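Local structure of MmeI (Methylophilus methylotrophus, 5HR4) at residues A[259-264]-A[448-453]; A[827-832]-A[876-881]. The protein probably methylates adenine bases in DNA with S-adenosyl-L-methionine as donor, as a type IIL restriction-modification enzyme held here on DNA with sinefungin and calcium. All coordinates share one frame; numbering follows the deposited sequence.

Interaction 1: residues A[259-264]-A[448-453]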
loop_
_atom_site.group_PDB
_atom_site.type_symbol
_atom_site.label_atom_id
_atom_site.label_comp_id
_atom_site.label_asym_id
_atom_site.label_seq_id
_atom_site.Cartn_x
_atom_site.Cartn_y
_atom_site.Cartn_z
ATOM N N GLY A 259 -29.844 19.938 -2.325
ATOM C CA GLY A 259 -29.038 18.782 -1.984
ATOM C C GLY A 259 -28.358 18.939 -0.636
ATOM O O GLY A 259 -28.181 20.068 -0.175
ATOM N N LYS A 260 -27.960 17.826 0.001
ATOM C CA LYS A 260 -27.157 17.862 1.230
ATOM C C LYS A 260 -25.975 18.830 1.156
ATOM O O LYS A 260 -25.415 19.204 2.190
ATOM C CB LYS A 260 -26.649 16.446 1.536
ATOM C CG LYS A 260 -26.147 16.219 2.962
ATOM C CD LYS A 260 -25.446 14.866 3.059
ATOM C CE LYS A 260 -24.609 14.767 4.325
ATOM N NZ LYS A 260 -23.786 13.524 4.374
ATOM N N LEU A 261 -25.588 19.249 -0.041
ATOM C CA LEU A 261 -24.413 20.092 -0.206
ATOM C C LEU A 261 -24.673 21.525 0.202
ATOM O O LEU A 261 -23.738 22.197 0.634
ATOM C CB LEU A 261 -23.924 20.044 -1.661
ATOM C CG LEU A 261 -22.823 20.996 -2.161
ATOM C CD1 LEU A 261 -21.534 20.833 -1.377
ATOM C CD2 LEU A 261 -22.560 20.793 -3.647
ATOM N N PHE A 262 -25.906 22.025 0.101
ATOM C CA PHE A 262 -26.135 23.447 0.359
ATOM C C PHE A 262 -27.115 23.720 1.501
ATOM O O PHE A 262 -27.489 24.890 1.732
ATOM C CB PHE A 262 -26.581 24.141 -0.933
ATOM C CG PHE A 262 -25.442 24.414 -1.866
ATOM C CD1 PHE A 262 -24.599 25.492 -1.643
ATOM C CD2 PHE A 262 -25.165 23.555 -2.926
ATOM C CE1 PHE A 262 -23.506 25.736 -2.484
ATOM C CE2 PHE A 262 -24.074 23.790 -3.765
ATOM C CZ PHE A 262 -23.240 24.884 -3.539
ATOM N N GLU A 263 -27.506 22.684 2.250
ATOM C CA GLU A 263 -28.599 22.836 3.194
ATOM C C GLU A 263 -28.163 23.524 4.473
ATOM O O GLU A 263 -28.972 24.217 5.100
ATOM C CB GLU A 263 -29.210 21.474 3.503
ATOM C CG GLU A 263 -28.409 20.580 4.403
ATOM C CD GLU A 263 -29.159 19.280 4.662
ATOM O OE1 GLU A 263 -30.334 19.204 4.230
ATOM O OE2 GLU A 263 -28.589 18.343 5.277
ATOM N N GLU A 264 -26.886 23.371 4.872
ATOM C CA GLU A 264 -26.490 23.867 6.178
ATOM C C GLU A 264 -25.995 25.302 6.083
ATOM O O GLU A 264 -25.096 25.590 5.292
ATOM C CB GLU A 264 -25.402 23.003 6.782
ATOM C CG GLU A 264 -24.975 23.488 8.142
ATOM C CD GLU A 264 -23.813 22.702 8.712
ATOM O OE1 GLU A 264 -23.274 21.841 7.980
ATOM O OE2 GLU A 264 -23.440 22.945 9.891
ATOM N N ILE A 448 -29.975 18.697 -11.867
ATOM C CA ILE A 448 -29.956 19.858 -10.986
ATOM C C ILE A 448 -31.392 20.319 -10.779
ATOM O O ILE A 448 -32.116 20.502 -11.758
ATOM C CB ILE A 448 -29.113 21.013 -11.552
ATOM C CG1 ILE A 448 -27.699 20.513 -11.892
ATOM C CG2 ILE A 448 -29.070 22.176 -10.560
ATOM C CD1 ILE A 448 -26.936 20.024 -10.708
ATOM N N PRO A 449 -31.838 20.564 -9.537
ATOM C CA PRO A 449 -31.086 20.491 -8.292
ATOM C C PRO A 449 -30.738 19.065 -7.858
ATOM O O PRO A 449 -31.276 18.072 -8.363
ATOM C CB PRO A 449 -32.046 21.150 -7.286
ATOM C CG PRO A 449 -33.348 20.842 -7.807
ATOM C CD PRO A 449 -33.213 21.018 -9.285
ATOM N N LEU A 450 -29.849 18.995 -6.873
ATOM C CA LEU A 450 -29.294 17.735 -6.403
ATOM C C LEU A 450 -30.343 17.000 -5.577
ATOM O O LEU A 450 -30.533 17.286 -4.395
ATOM C CB LEU A 450 -28.025 18.016 -5.603
ATOM C CG LEU A 450 -26.943 18.715 -6.440
ATOM C CD1 LEU A 450 -25.782 19.220 -5.591
ATOM C CD2 LEU A 450 -26.436 17.772 -7.550
ATOM N N LYS A 451 -31.034 16.045 -6.191
ATOM C CA LYS A 451 -32.029 15.259 -5.473
ATOM C C LYS A 451 -31.521 13.894 -5.012
ATOM O O LYS A 451 -32.121 13.298 -4.115
ATOM C CB LYS A 451 -33.282 15.076 -6.337
ATOM N N SER A 452 -30.445 13.385 -5.594
ATOM C CA SER A 452 -29.892 12.087 -5.247
ATOM C C SER A 452 -28.617 12.311 -4.451
ATOM O O SER A 452 -27.852 13.242 -4.733
ATOM C CB SER A 452 -29.601 11.277 -6.521
ATOM O OG SER A 452 -29.833 9.884 -6.338
ATOM N N THR A 453 -28.398 11.497 -3.423
ATOM C CA THR A 453 -27.189 11.728 -2.670
ATOM C C THR A 453 -26.459 10.421 -2.368
ATOM O O THR A 453 -27.094 9.403 -2.029
ATOM C CB THR A 453 -27.460 12.499 -1.358
ATOM O OG1 THR A 453 -28.019 11.621 -0.374
ATOM C CG2 THR A 453 -28.421 13.678 -1.596
#
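The carbonyl of L450 ends against G259, with L450 O 3.2 Å from G259 CA. G259 N lies 3.4 Å from the same oxygen, L450 O, but the angle is too poor for a bond, so the two segments touch here without pairing. L450 CB lies 3.8 Å from G259 CA, on the side where a CB would stand, and the positive phi of G259 (70°) favours glycine. The apolar part of the contact is one leucine pair, with L261 CD2 4.1 Å from L450 CD1. L261 carries its CG anti to the backbone N (chi1 171°), while L450 carries its CG beside its own N, and the two branches come together obliquely. T453 adds only a loose touch, its CG2 standing 4.5 Å from K260 N, whereas the extended K260 side chain leads off from the loop. Around this, L261 packs on L188, V191 and F195 of helix 183-200, R192 NE hydrogen-bonds to L261 O, and L450 is backbone hydrogen-bonded with I257. V424 and W427 of helix 416-440 back the leucines. The contact thus packs the short helix 259-262, in the helicase spacer range, against a methyltransferase loop, away from the annotated sites; that loop leads from helix 416-440 into strand 455-458 at the edge of the large mixed sheet.

Interaction 2: residues A[827-832]-A[876-881]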
loop_
_atom_site.group_PDB
_atom_site.type_symbol
_atom_site.label_atom_id
_atom_site.label_comp_id
_atom_site.label_asym_id
_atom_site.label_seq_id
_atom_site.Cartn_x
_atom_site.Cartn_y
_atom_site.Cartn_z
ATOM N N GLU A 827 27.243 -40.466 3.718
ATOM C CA GLU A 827 28.611 -39.964 3.712
ATOM C C GLU A 827 29.059 -39.581 2.303
ATOM O O GLU A 827 29.816 -38.618 2.139
ATOM C CB GLU A 827 29.561 -40.999 4.317
ATOM N N LYS A 828 28.587 -40.295 1.276
ATOM C CA LYS A 828 28.947 -39.942 -0.096
ATOM C C LYS A 828 28.208 -38.688 -0.551
ATOM O O LYS A 828 28.802 -37.792 -1.167
ATOM C CB LYS A 828 28.660 -41.115 -1.036
ATOM N N GLN A 829 26.905 -38.605 -0.256
ATOM C CA GLN A 829 26.154 -37.394 -0.573
ATOM C C GLN A 829 26.707 -36.189 0.178
ATOM O O GLN A 829 26.825 -35.095 -0.390
ATOM C CB GLN A 829 24.681 -37.590 -0.240
ATOM C CG GLN A 829 23.970 -38.531 -1.174
ATOM C CD GLN A 829 22.522 -38.726 -0.779
ATOM O OE1 GLN A 829 22.202 -38.875 0.403
ATOM N NE2 GLN A 829 21.634 -38.716 -1.768
ATOM N N SER A 830 27.062 -36.378 1.452
ATOM C CA SER A 830 27.617 -35.283 2.243
ATOM C C SER A 830 28.947 -34.809 1.670
ATOM O O SER A 830 29.189 -33.602 1.552
ATOM C CB SER A 830 27.780 -35.714 3.698
ATOM N N LYS A 831 29.829 -35.750 1.310
ATOM C CA LYS A 831 31.124 -35.381 0.740
ATOM C C LYS A 831 30.964 -34.729 -0.626
ATOM O O LYS A 831 31.766 -33.863 -1.007
ATOM C CB LYS A 831 32.027 -36.612 0.646
ATOM N N ALA A 832 29.933 -35.128 -1.370
ATOM C CA ALA A 832 29.674 -34.509 -2.661
ATOM C C ALA A 832 29.313 -33.040 -2.488
ATOM O O ALA A 832 29.879 -32.163 -3.153
ATOM C CB ALA A 832 28.562 -35.271 -3.386
ATOM N N VAL A 876 22.852 -31.339 -4.139
ATOM C CA VAL A 876 21.745 -31.157 -3.196
ATOM C C VAL A 876 20.469 -31.790 -3.742
ATOM O O VAL A 876 19.726 -32.460 -3.013
ATOM C CB VAL A 876 21.540 -29.659 -2.874
ATOM C CG1 VAL A 876 20.331 -29.442 -1.951
ATOM C CG2 VAL A 876 22.780 -29.066 -2.231
ATOM N N ASP A 877 20.183 -31.576 -5.025
ATOM C CA ASP A 877 18.986 -32.163 -5.609
ATOM C C ASP A 877 19.009 -33.674 -5.488
ATOM O O ASP A 877 17.978 -34.300 -5.203
ATOM C CB ASP A 877 18.865 -31.746 -7.067
ATOM C CG ASP A 877 18.621 -30.264 -7.222
ATOM O OD1 ASP A 877 18.140 -29.648 -6.240
ATOM O OD2 ASP A 877 18.905 -29.724 -8.321
ATOM N N SER A 878 20.182 -34.275 -5.701
ATOM C CA SER A 878 20.331 -35.714 -5.524
ATOM C C SER A 878 19.962 -36.144 -4.105
ATOM O O SER A 878 19.298 -37.169 -3.915
ATOM C CB SER A 878 21.759 -36.132 -5.868
ATOM O OG SER A 878 22.124 -37.302 -5.159
ATOM N N VAL A 879 20.373 -35.372 -3.095
ATOM C CA VAL A 879 20.043 -35.737 -1.719
ATOM C C VAL A 879 18.535 -35.758 -1.524
ATOM O O VAL A 879 17.998 -36.606 -0.799
ATOM C CB VAL A 879 20.726 -34.782 -0.726
ATOM C CG1 VAL A 879 20.311 -35.125 0.685
ATOM C CG2 VAL A 879 22.237 -34.870 -0.867
ATOM N N TYR A 880 17.827 -34.831 -2.175
ATOM C CA TYR A 880 16.369 -34.804 -2.139
ATOM C C TYR A 880 15.737 -35.893 -2.982
ATOM O O TYR A 880 14.559 -36.210 -2.776
ATOM C CB TYR A 880 15.839 -33.458 -2.645
ATOM C CG TYR A 880 15.841 -32.363 -1.617
ATOM C CD1 TYR A 880 17.026 -31.779 -1.200
ATOM C CD2 TYR A 880 14.663 -31.915 -1.066
ATOM C CE1 TYR A 880 17.029 -30.780 -0.259
ATOM C CE2 TYR A 880 14.654 -30.926 -0.129
ATOM C CZ TYR A 880 15.839 -30.356 0.275
ATOM O OH TYR A 880 15.830 -29.361 1.220
ATOM N N GLY A 881 16.474 -36.457 -3.936
ATOM C CA GLY A 881 15.835 -37.280 -4.933
ATOM C C GLY A 881 14.958 -36.478 -5.860
ATOM O O GLY A 881 13.980 -37.009 -6.392
#
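S878 is where helix 863-880 first meets Q829, and the meeting is loose: Q829 NE2 stands 3.7 Å from S878 OG and 3.5 Å from S878 O, and neither pair counts as a hydrogen bond. The carbonyl of S878 already has a donor in G881 N. One residue on, V879 carries most of the contact. Its CG2 branch, anti to the carbonyl carbon while CG1 is anti to N (chi1 177°), packs 3.7 Å from Q829 CB, and the same methyl lies 3.9 Å from Q829 CD. The glutamine, extended beyond CG, thus runs across the valine and brings NE2 to 3.4 Å from V879 CA. Its other amide atom, OE1, accepts from the backbone N of N826, just ahead of helix 827-845, which helps fix how the amide is turned. With Q829 cut back to an alanine, CB could still meet V879 CG2, but N826 N would probably lose its acceptor and V879 CA the amide's cover. Y880 turns from the contact, and G881 ends the helix in a Schellman motif, with positive phi (69°). Both helices belong to the C-terminal domain: V876, which points away from 827-832, and V879 both touch I833 farther along helix 827-845, D877 forms a salt bridge with R891 of helix 888-903, and Y880 packs on F894 and L895 of that helix while reaching M793 of helix 792-801.

In the fold
Interaction 1 is largely buried, with G259, L261 and L450 inside the protein, whereas interaction 2 lies at the surface and its touching residues keep some exposure. They share no elements. Residues 259-264 and 448-453 join the helicase spacer to a loop of the methyltransferase domain, far apart in sequence; 827-832 and 876-881 belong to helices 827-845 and 863-880 within the C-terminal domain. Chemistry follows place: backbone contact at a glycine and a leucine pair in the first, a glutamine side chain running across a valine in the second. Their centres are about 75 Å apart, on opposite sides of the chain's centre, and interaction 1 closes in sequence before interaction 2 opens.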